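PDB 4G9Y: PcaV transcriptional regulator from Streptomyces coelicolor, which binds 3,4-dihydroxybenzoate and, as a MarR-family regulator, probably controls transcription by binding DNA through a winged helix-turn-helix domain. Local coordinates for residues A42-L47 with S74-R79; A46-P51 with E101-H106; R56-R61 with S67-V72; V119-L124 with V131-I136. One frame throughout, in Å; residues are numbered along the deposited sequence.

Overall arrangement
Interactions 1, 2 and 3 gather in the winged helix-turn-helix part of the chain. Interaction 4 lies at the other end, among the helices that meet the second subunit. Interactions 1 and 2 share helix 38-49, and their centres are 8 Å apart. Interactions 1 and 3 share helix 66-78, with centres 10 Å apart. Glu-50 and Arg-61 form a salt bridge between interactions 2 and 3. Interaction 4 is about 30 Å from interaction 1, centre to centre. The side chain of Ser-38 is about 10 Å from that of Val-43, and that of His-24 about 8 Å from that of Leu-121; both residues bind 3,4-dihydroxybenzoate, absent from this chain.

Interaction 1: residues A42-L47 with S74-R79; sequences AVLNAL and SRLGRR
Val-43 and Leu-44 meet Leu-76 without any polar bond. The shortest polar bond of the two segments lies inside helix 38-49, where Ala-46 N gives a hydrogen bond to Ala-42 O at 2.8 Å. Regular bonds of this kind hold the backbone that presents Val-43 and Leu-44 on one flank. Leu-76 reaches across from helix 66-78 with a single methyl, CD1. This methyl of Leu-76 sits 3.9 Å from Val-43 CG1 and 4.0 Å from Val-43 CB. On the Leu-44 side, Leu-76 CD1 comes to 4.1 Å from Leu-44 CD2. The contact joins two helices of the winged helix-turn-helix fold; helix 66-78 is, as in other MarR proteins, probably the one that reads DNA. Val-43 divides its branches. CG1 lies anti to the backbone N (chi1 172°) and meets Leu-76, while CG2 packs on Ile-69 and Val-72 further back along helix 66-78. The CB of Leu-44 does not point at the other helix, but the end of its side chain bends nearer, and it also touches Leu-98 of the wing. Leu-82 of the first wing strand packs on Leu-76.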
# COMPACT_ATOMS: atom_id res chain seq x y z
N ALA A 42 4.96 -15.92 -2.44
CA ALA A 42 3.75 -16.57 -1.92
C ALA A 42 3.30 -17.71 -2.82
O ALA A 42 2.82 -18.76 -2.34
CB ALA A 42 2.61 -15.54 -1.73
N VAL A 43 3.46 -17.53 -4.13
CA VAL A 43 3.13 -18.60 -5.08
C VAL A 43 4.07 -19.80 -4.94
O VAL A 43 3.63 -20.95 -4.89
CB VAL A 43 3.11 -18.07 -6.54
CG1 VAL A 43 2.97 -19.20 -7.54
CG2 VAL A 43 1.97 -17.07 -6.70
N LEU A 44 5.38 -19.55 -4.87
CA LEU A 44 6.32 -20.64 -4.63
C LEU A 44 5.96 -21.34 -3.32
O LEU A 44 5.97 -22.57 -3.23
CB LEU A 44 7.76 -20.12 -4.53
CG LEU A 44 8.34 -19.36 -5.72
CD1 LEU A 44 9.66 -18.71 -5.31
CD2 LEU A 44 8.53 -20.31 -6.90
N ASN A 45 5.67 -20.55 -2.31
CA ASN A 45 5.32 -21.09 -1.01
C ASN A 45 4.08 -21.98 -1.03
O ASN A 45 4.07 -23.07 -0.45
CB ASN A 45 5.14 -19.96 0.01
CG ASN A 45 4.94 -20.49 1.41
OD1 ASN A 45 3.85 -20.37 1.98
ND2 ASN A 45 5.97 -21.11 1.96
N ALA A 46 3.03 -21.52 -1.71
CA ALA A 46 1.82 -22.31 -1.86
C ALA A 46 2.10 -23.64 -2.58
O ALA A 46 1.49 -24.68 -2.27
CB ALA A 46 0.76 -21.51 -2.61
N LEU A 47 3.02 -23.62 -3.53
CA LEU A 47 3.28 -24.81 -4.35
C LEU A 47 4.22 -25.82 -3.67
O LEU A 47 4.26 -26.99 -4.04
CB LEU A 47 3.81 -24.41 -5.73
CG LEU A 47 2.78 -23.74 -6.64
CD1 LEU A 47 3.46 -23.24 -7.91
CD2 LEU A 47 1.64 -24.71 -6.97
N SER A 74 3.68 -16.68 -15.25
CA SER A 74 4.50 -16.51 -16.45
C SER A 74 5.94 -16.12 -16.11
O SER A 74 6.90 -16.65 -16.69
CB SER A 74 3.87 -15.47 -17.38
OG SER A 74 4.76 -15.13 -18.43
N ARG A 75 6.08 -15.20 -15.16
CA ARG A 75 7.40 -14.75 -14.76
C ARG A 75 8.21 -15.84 -14.06
O ARG A 75 9.36 -16.05 -14.39
CB ARG A 75 7.31 -13.49 -13.90
CG ARG A 75 6.89 -12.28 -14.71
CD ARG A 75 6.83 -11.01 -13.89
NE ARG A 75 6.22 -9.93 -14.67
CZ ARG A 75 5.86 -8.75 -14.18
NH1 ARG A 75 6.05 -8.48 -12.90
NH2 ARG A 75 5.31 -7.85 -14.97
N LEU A 76 7.60 -16.54 -13.12
CA LEU A 76 8.28 -17.64 -12.43
C LEU A 76 8.64 -18.75 -13.42
O LEU A 76 9.68 -19.40 -13.30
CB LEU A 76 7.41 -18.18 -11.28
CG LEU A 76 7.15 -17.17 -10.16
CD1 LEU A 76 6.17 -17.72 -9.12
CD2 LEU A 76 8.43 -16.76 -9.49
N GLY A 77 7.77 -18.96 -14.40
CA GLY A 77 8.02 -19.94 -15.45
C GLY A 77 9.25 -19.59 -16.27
O GLY A 77 10.10 -20.44 -16.53
N ARG A 78 9.35 -18.32 -16.65
CA ARG A 78 10.47 -17.85 -17.46
C ARG A 78 11.79 -17.88 -16.71
O ARG A 78 12.85 -17.95 -17.32
CB ARG A 78 10.21 -16.43 -17.98
CG ARG A 78 9.15 -16.32 -19.05
CD ARG A 78 9.62 -16.98 -20.33
NE ARG A 78 8.56 -17.05 -21.33
CZ ARG A 78 8.30 -16.09 -22.21
NH1 ARG A 78 9.02 -14.97 -22.19
NH2 ARG A 78 7.33 -16.25 -23.09
N ARG A 79 11.73 -17.83 -15.38
CA ARG A 79 12.95 -17.92 -14.58
C ARG A 79 13.33 -19.37 -14.27
O ARG A 79 14.32 -19.62 -13.59
CB ARG A 79 12.81 -17.10 -13.30
CG ARG A 79 12.82 -15.59 -13.53
CD ARG A 79 12.63 -14.83 -12.21
NE ARG A 79 13.68 -15.19 -11.25
CZ ARG A 79 13.59 -15.02 -9.93
NH1 ARG A 79 12.48 -14.51 -9.40
NH2 ARG A 79 14.59 -15.39 -9.15

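Interaction 2: residues A46-P51 with E101-H106; sequences ALVAEP and EGLRVH
Val-48 lays its CG2 methyl over one face of the His-106 imidazole. The two side chains come from opposite directions, one from helix 38-49 and one from helix 100-121. Val-48 CG2 lies 3.6 Å from the centroid of the His-106 ring and 15° off the ring normal, a CH-pi contact. Its nearest ring atom is ND1 of His-106, at 3.5 Å, so the methyl stands slightly toward that rim. A chi1 of 167° carries the imidazole out opposite the backbone N, and chi2 of -94° turns the ring face to the methyl. The same methyl has a second neighbour: Leu-103 CD2, one turn back on the helix, is 4.1 Å from Val-48 CG2. Beyond the segments, the ring of Tyr-41 meets His-106 with nearly parallel planes, and Asn-45 ND2 is hydrogen-bonded to His-106 NE2. With a serine here, Val-48 CG2 would probably lose the ring face it rests on and Asn-45 its partner. The contact joins the end of helix 38-49, in the winged helix-turn-helix part, to the start of the long helix 100-121 that runs on toward the dimer region. The imidazole thus works in two ways: its face takes up a methyl, while NE2 at its rim keeps a polar partner on helix 38-49.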
# COMPACT_ATOMS: atom_id res chain seq x y z
N ALA A 46 3.03 -21.52 -1.71
CA ALA A 46 1.82 -22.31 -1.86
C ALA A 46 2.10 -23.64 -2.58
O ALA A 46 1.49 -24.68 -2.27
CB ALA A 46 0.76 -21.51 -2.61
N LEU A 47 3.02 -23.62 -3.53
CA LEU A 47 3.28 -24.81 -4.35
C LEU A 47 4.22 -25.82 -3.67
O LEU A 47 4.26 -26.99 -4.04
CB LEU A 47 3.81 -24.41 -5.73
CG LEU A 47 2.78 -23.74 -6.64
CD1 LEU A 47 3.46 -23.24 -7.91
CD2 LEU A 47 1.64 -24.71 -6.97
N VAL A 48 5.00 -25.35 -2.70
CA VAL A 48 5.75 -26.27 -1.84
C VAL A 48 4.79 -27.08 -0.97
O VAL A 48 4.93 -28.29 -0.80
CB VAL A 48 6.73 -25.50 -0.92
CG1 VAL A 48 7.35 -26.45 0.09
CG2 VAL A 48 7.83 -24.84 -1.74
N ALA A 49 3.78 -26.40 -0.43
CA ALA A 49 2.79 -27.06 0.40
C ALA A 49 1.87 -27.98 -0.41
O ALA A 49 1.46 -29.03 0.08
CB ALA A 49 1.97 -26.02 1.18
N GLU A 50 1.56 -27.60 -1.65
CA GLU A 50 0.66 -28.40 -2.48
C GLU A 50 1.11 -28.49 -3.92
O GLU A 50 0.58 -27.82 -4.80
CB GLU A 50 -0.77 -27.84 -2.41
CG GLU A 50 -1.38 -27.89 -1.01
CD GLU A 50 -2.75 -27.21 -0.92
OE1 GLU A 50 -3.75 -27.90 -0.68
OE2 GLU A 50 -2.80 -25.97 -1.06
N PRO A 51 2.09 -29.36 -4.19
CA PRO A 51 2.60 -29.49 -5.55
C PRO A 51 1.48 -29.92 -6.47
O PRO A 51 0.66 -30.74 -6.10
CB PRO A 51 3.64 -30.61 -5.41
CG PRO A 51 4.07 -30.54 -3.98
CD PRO A 51 2.80 -30.24 -3.24
N GLU A 101 15.05 -25.86 -9.06
CA GLU A 101 15.56 -24.53 -8.72
C GLU A 101 14.51 -23.68 -7.99
O GLU A 101 14.85 -22.89 -7.11
CB GLU A 101 16.13 -23.83 -9.96
CG GLU A 101 16.71 -22.43 -9.74
CD GLU A 101 17.87 -22.37 -8.74
OE1 GLU A 101 18.36 -23.42 -8.27
OE2 GLU A 101 18.31 -21.24 -8.43
N GLY A 102 13.24 -23.85 -8.34
CA GLY A 102 12.17 -23.14 -7.64
C GLY A 102 12.13 -23.54 -6.18
O GLY A 102 11.90 -22.71 -5.30
N LEU A 103 12.37 -24.82 -5.91
CA LEU A 103 12.41 -25.30 -4.53
C LEU A 103 13.59 -24.68 -3.77
O LEU A 103 13.46 -24.31 -2.61
CB LEU A 103 12.53 -26.82 -4.49
CG LEU A 103 11.23 -27.61 -4.55
CD1 LEU A 103 11.49 -29.05 -4.93
CD2 LEU A 103 10.53 -27.52 -3.19
N ARG A 104 14.73 -24.60 -4.44
CA ARG A 104 15.94 -24.03 -3.87
C ARG A 104 15.77 -22.54 -3.57
O ARG A 104 16.13 -22.05 -2.49
CB ARG A 104 17.10 -24.27 -4.85
CG ARG A 104 18.48 -23.87 -4.35
CD ARG A 104 19.56 -24.39 -5.32
NE ARG A 104 19.58 -25.86 -5.39
CZ ARG A 104 19.21 -26.58 -6.45
NH1 ARG A 104 18.80 -26.00 -7.57
NH2 ARG A 104 19.26 -27.90 -6.40
N VAL A 105 15.21 -21.81 -4.52
CA VAL A 105 14.95 -20.39 -4.34
C VAL A 105 13.97 -20.17 -3.18
O VAL A 105 14.16 -19.29 -2.34
CB VAL A 105 14.43 -19.74 -5.65
CG1 VAL A 105 13.84 -18.36 -5.40
CG2 VAL A 105 15.56 -19.66 -6.68
N HIS A 106 12.92 -20.99 -3.12
CA HIS A 106 11.96 -20.86 -2.03
C HIS A 106 12.63 -21.06 -0.68
O HIS A 106 12.37 -20.31 0.27
CB HIS A 106 10.78 -21.84 -2.20
CG HIS A 106 9.93 -21.95 -0.97
ND1 HIS A 106 10.13 -22.92 -0.02
CD2 HIS A 106 8.88 -21.20 -0.54
CE1 HIS A 106 9.23 -22.78 0.95
NE2 HIS A 106 8.47 -21.74 0.66

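Interaction 3: residues R56-R61 with S67-V72; sequences RTVGER and STIAEV
Val-58 and Gly-59 receive Ile-69 where the two helices of the helix-turn-helix motif, 55-62 and 66-78, pack together. Along the first segment, Val-58 is the first to touch the second helix. Its CG1 lies 3.8 Å from Ile-69 CD1, and the two side chains cross at about a right angle. The other methyl of Val-58, CG2, packs on Leu-47, so the residue also faces helix 38-49. It thereby ties the motif to the helix that precedes it in the chain. Gly-59 brings the helices closest, with its CA 5.5 Å from Ile-69 CA. The isoleucine lies along the bare backbone there: Gly-59 CA is 3.9 Å from Ile-69 CG1 and again 3.9 Å from Ile-69 CD1. A CB placed on Gly-59 would fall only 3.3 Å from Ile-69 CG2, so a side chain at this point would be tight. Trimming Ile-69 to an alanine is likely to open a gap over Gly-59 and deprive Val-58 and Val-43 of a buried apolar partner. Past Gly-59 the helix turns its polar side outward, and Arg-61 NE makes a salt bridge with Glu-50 OE2. On the second helix, the chi1 of Ile-69, -175°, extends the CG1 branch straight out from its own backbone, and chi2 of 75° then bends CD1 round toward Val-58. This stretches the branch over the glycine, with Ile-69 CG1 4.0 Å from Gly-59 N.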
# COMPACT_ATOMS: atom_id res chain seq x y z
N ARG A 56 -5.78 -21.60 -10.88
CA ARG A 56 -6.92 -20.89 -10.32
C ARG A 56 -6.87 -21.00 -8.80
O ARG A 56 -7.02 -19.99 -8.09
CB ARG A 56 -8.21 -21.49 -10.89
CG ARG A 56 -9.51 -21.04 -10.26
CD ARG A 56 -10.67 -21.73 -10.99
NE ARG A 56 -11.96 -21.55 -10.32
CZ ARG A 56 -12.51 -22.44 -9.50
NH1 ARG A 56 -11.87 -23.58 -9.24
NH2 ARG A 56 -13.68 -22.19 -8.94
N THR A 57 -6.61 -22.20 -8.29
CA THR A 57 -6.57 -22.39 -6.84
C THR A 57 -5.35 -21.70 -6.23
O THR A 57 -5.45 -21.13 -5.14
CB THR A 57 -6.58 -23.87 -6.46
OG1 THR A 57 -7.70 -24.50 -7.08
CG2 THR A 57 -6.69 -24.04 -4.92
N VAL A 58 -4.21 -21.73 -6.92
CA VAL A 58 -3.03 -21.05 -6.41
C VAL A 58 -3.32 -19.56 -6.23
O VAL A 58 -2.97 -18.96 -5.22
CB VAL A 58 -1.79 -21.26 -7.30
CG1 VAL A 58 -0.66 -20.35 -6.88
CG2 VAL A 58 -1.35 -22.71 -7.25
N GLY A 59 -3.99 -18.96 -7.22
CA GLY A 59 -4.39 -17.57 -7.13
C GLY A 59 -5.26 -17.34 -5.91
O GLY A 59 -5.13 -16.34 -5.21
N GLU A 60 -6.16 -18.29 -5.65
CA GLU A 60 -7.01 -18.21 -4.47
C GLU A 60 -6.21 -18.30 -3.17
O GLU A 60 -6.49 -17.55 -2.24
CB GLU A 60 -8.09 -19.29 -4.50
CG GLU A 60 -9.19 -19.01 -5.50
CD GLU A 60 -10.17 -20.16 -5.63
OE1 GLU A 60 -9.97 -21.22 -4.99
OE2 GLU A 60 -11.15 -20.01 -6.39
N ARG A 61 -5.22 -19.19 -3.10
CA ARG A 61 -4.41 -19.34 -1.87
C ARG A 61 -3.70 -18.06 -1.52
O ARG A 61 -3.55 -17.74 -0.34
CB ARG A 61 -3.31 -20.39 -2.04
CG ARG A 61 -3.78 -21.79 -2.13
CD ARG A 61 -3.98 -22.43 -0.74
NE ARG A 61 -4.36 -23.81 -1.00
CZ ARG A 61 -5.59 -24.19 -1.30
NH1 ARG A 61 -6.58 -23.30 -1.31
NH2 ARG A 61 -5.84 -25.46 -1.56
N SER A 67 -5.72 -12.30 -13.54
CA SER A 67 -4.70 -11.66 -14.37
C SER A 67 -3.36 -11.54 -13.64
O SER A 67 -2.31 -11.75 -14.24
CB SER A 67 -5.16 -10.29 -14.87
OG SER A 67 -4.90 -9.29 -13.91
N THR A 68 -3.39 -11.19 -12.37
CA THR A 68 -2.14 -11.05 -11.62
C THR A 68 -1.47 -12.41 -11.43
O THR A 68 -0.25 -12.51 -11.54
CB THR A 68 -2.36 -10.41 -10.24
OG1 THR A 68 -3.11 -9.20 -10.40
CG2 THR A 68 -1.03 -10.09 -9.60
N ILE A 69 -2.25 -13.45 -11.14
CA ILE A 69 -1.68 -14.78 -10.99
C ILE A 69 -1.08 -15.26 -12.32
O ILE A 69 -0.00 -15.84 -12.35
CB ILE A 69 -2.66 -15.82 -10.38
CG1 ILE A 69 -1.94 -17.15 -10.14
CG2 ILE A 69 -3.88 -16.03 -11.25
CD1 ILE A 69 -1.01 -17.12 -8.94
N ALA A 70 -1.77 -14.97 -13.42
CA ALA A 70 -1.26 -15.29 -14.75
C ALA A 70 0.09 -14.64 -14.99
O ALA A 70 1.02 -15.26 -15.51
CB ALA A 70 -2.25 -14.85 -15.82
N GLU A 71 0.21 -13.37 -14.60
CA GLU A 71 1.47 -12.66 -14.76
C GLU A 71 2.58 -13.24 -13.86
O GLU A 71 3.71 -13.43 -14.31
CB GLU A 71 1.26 -11.17 -14.47
CG GLU A 71 2.53 -10.38 -14.25
CD GLU A 71 2.29 -9.12 -13.44
OE1 GLU A 71 1.20 -8.52 -13.58
OE2 GLU A 71 3.18 -8.74 -12.65
N VAL A 72 2.26 -13.51 -12.60
CA VAL A 72 3.23 -14.10 -11.68
C VAL A 72 3.73 -15.46 -12.18
O VAL A 72 4.94 -15.73 -12.23
CB VAL A 72 2.63 -14.24 -10.26
CG1 VAL A 72 3.50 -15.13 -9.39
CG2 VAL A 72 2.44 -12.86 -9.62

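Interaction 4: residues V119-L124 with V131-I136; sequences VFLAPL and VFFDLI
Leu-121 pushes its forked end against two neighbouring rings, Phe-132 and Phe-133. The contact lies in the helical hairpin of helices 100-121 and 126-144, part of the dimerization region of the MarR fold. Each branch of the fork meets its own ring. CD1 comes to the edge of the Phe-133 ring, near its plane, with Leu-121 CD1 3.7 Å from Phe-133 CE2. CD2 takes the other ring, with Leu-121 CD2 3.8 Å from Phe-132 CE2. Leu-121 crosses both phenylalanines at about a right angle. The rings also pack on each other: Phe-132 CD2 stands over the Phe-133 face, displaced toward the rim. Phe-132 lies across the ends of both leucines, whose methyls approach from the same side of its plane. Leu-124 comes in beside Leu-121, nearer the root of the ring, where Leu-124 CD1 is 3.8 Å from both CB and CD1 of Phe-132. The ring reaches the leucines because chi1 of Phe-132, 173°, swings it clear of its own backbone N. On the opposite side, Ile-136 CD1 lies 3.4 Å from the plane of the Phe-132 ring, over its centre. Leu-20 of helix 13-31 also packs on Phe-132. Leu-16 of the second subunit packs on Phe-133 and Ile-136, and Arg-138 NH2 of that subunit is hydrogen-bonded to Pro-123 O. The two leucines are set at either end of a type I beta turn, which Leu-124 N closes by a hydrogen bond to Leu-121 O at 3.0 Å.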
# COMPACT_ATOMS: atom_id res chain seq x y z
N VAL A 119 14.40 -8.38 11.85
CA VAL A 119 15.00 -7.05 11.79
C VAL A 119 13.95 -5.91 11.73
O VAL A 119 14.10 -4.87 12.37
CB VAL A 119 16.01 -6.96 10.61
CG1 VAL A 119 16.43 -5.52 10.33
CG2 VAL A 119 17.22 -7.83 10.89
N PHE A 120 12.88 -6.11 10.98
CA PHE A 120 11.77 -5.16 10.92
C PHE A 120 11.17 -4.81 12.30
O PHE A 120 10.87 -3.64 12.59
CB PHE A 120 10.67 -5.73 10.00
CG PHE A 120 9.53 -4.78 9.72
CD1 PHE A 120 9.73 -3.62 9.00
CD2 PHE A 120 8.25 -5.09 10.14
CE1 PHE A 120 8.67 -2.77 8.70
CE2 PHE A 120 7.17 -4.24 9.87
CZ PHE A 120 7.38 -3.08 9.14
N LEU A 121 11.00 -5.82 13.14
CA LEU A 121 10.41 -5.66 14.47
C LEU A 121 11.46 -5.37 15.55
O LEU A 121 11.12 -5.07 16.69
CB LEU A 121 9.63 -6.92 14.85
CG LEU A 121 8.39 -7.17 13.98
CD1 LEU A 121 7.64 -8.41 14.43
CD2 LEU A 121 7.49 -5.97 14.01
N ALA A 122 12.73 -5.45 15.19
CA ALA A 122 13.83 -5.35 16.16
C ALA A 122 13.98 -4.06 17.02
O ALA A 122 14.58 -4.13 18.09
CB ALA A 122 15.15 -5.69 15.51
N PRO A 123 13.51 -2.89 16.55
CA PRO A 123 13.55 -1.70 17.43
C PRO A 123 12.66 -1.86 18.66
O PRO A 123 12.81 -1.14 19.63
CB PRO A 123 12.96 -0.60 16.55
CG PRO A 123 13.16 -1.05 15.18
CD PRO A 123 13.15 -2.52 15.17
N LEU A 124 11.73 -2.80 18.60
CA LEU A 124 10.80 -3.02 19.70
C LEU A 124 11.27 -4.16 20.61
O LEU A 124 11.69 -5.22 20.12
CB LEU A 124 9.43 -3.37 19.13
CG LEU A 124 8.87 -2.36 18.11
CD1 LEU A 124 7.44 -2.74 17.79
CD2 LEU A 124 8.95 -0.91 18.60
N VAL A 131 2.43 -5.83 21.88
CA VAL A 131 1.52 -4.68 21.88
C VAL A 131 1.30 -4.14 20.45
O VAL A 131 0.16 -3.86 20.05
CB VAL A 131 2.00 -3.56 22.83
CG1 VAL A 131 1.27 -2.24 22.57
CG2 VAL A 131 1.78 -3.99 24.28
N PHE A 132 2.39 -4.07 19.68
CA PHE A 132 2.36 -3.62 18.27
C PHE A 132 1.32 -4.45 17.51
O PHE A 132 0.45 -3.91 16.83
CB PHE A 132 3.77 -3.78 17.70
CG PHE A 132 3.91 -3.53 16.21
CD1 PHE A 132 4.25 -2.27 15.73
CD2 PHE A 132 3.82 -4.57 15.31
CE1 PHE A 132 4.45 -2.05 14.37
CE2 PHE A 132 4.00 -4.37 13.94
CZ PHE A 132 4.33 -3.09 13.47
N PHE A 133 1.38 -5.76 17.64
CA PHE A 133 0.41 -6.62 16.95
C PHE A 133 -1.02 -6.43 17.46
O PHE A 133 -1.96 -6.33 16.67
CB PHE A 133 0.80 -8.09 17.03
CG PHE A 133 1.82 -8.47 16.03
CD1 PHE A 133 1.45 -8.84 14.74
CD2 PHE A 133 3.16 -8.42 16.35
CE1 PHE A 133 2.41 -9.16 13.79
CE2 PHE A 133 4.13 -8.73 15.41
CZ PHE A 133 3.75 -9.10 14.12
N ASP A 134 -1.17 -6.38 18.77
CA ASP A 134 -2.49 -6.22 19.38
C ASP A 134 -3.16 -4.95 18.90
O ASP A 134 -4.31 -4.99 18.46
CB ASP A 134 -2.42 -6.20 20.91
CG ASP A 134 -3.81 -6.05 21.55
OD1 ASP A 134 -4.68 -6.90 21.29
OD2 ASP A 134 -4.03 -5.07 22.30
N LEU A 135 -2.45 -3.83 18.98
CA LEU A 135 -3.04 -2.54 18.63
C LEU A 135 -3.39 -2.46 17.14
O LEU A 135 -4.46 -1.97 16.78
CB LEU A 135 -2.12 -1.38 19.00
CG LEU A 135 -1.75 -1.28 20.47
CD1 LEU A 135 -0.87 -0.04 20.70
CD2 LEU A 135 -2.98 -1.30 21.38
N ILE A 136 -2.47 -2.89 16.28
CA ILE A 136 -2.73 -2.80 14.86
C ILE A 136 -3.89 -3.73 14.46
O ILE A 136 -4.77 -3.35 13.68
CB ILE A 136 -1.45 -3.11 14.05
CG1 ILE A 136 -0.41 -2.01 14.30
CG2 ILE A 136 -1.75 -3.20 12.57
CD1 ILE A 136 0.96 -2.30 13.66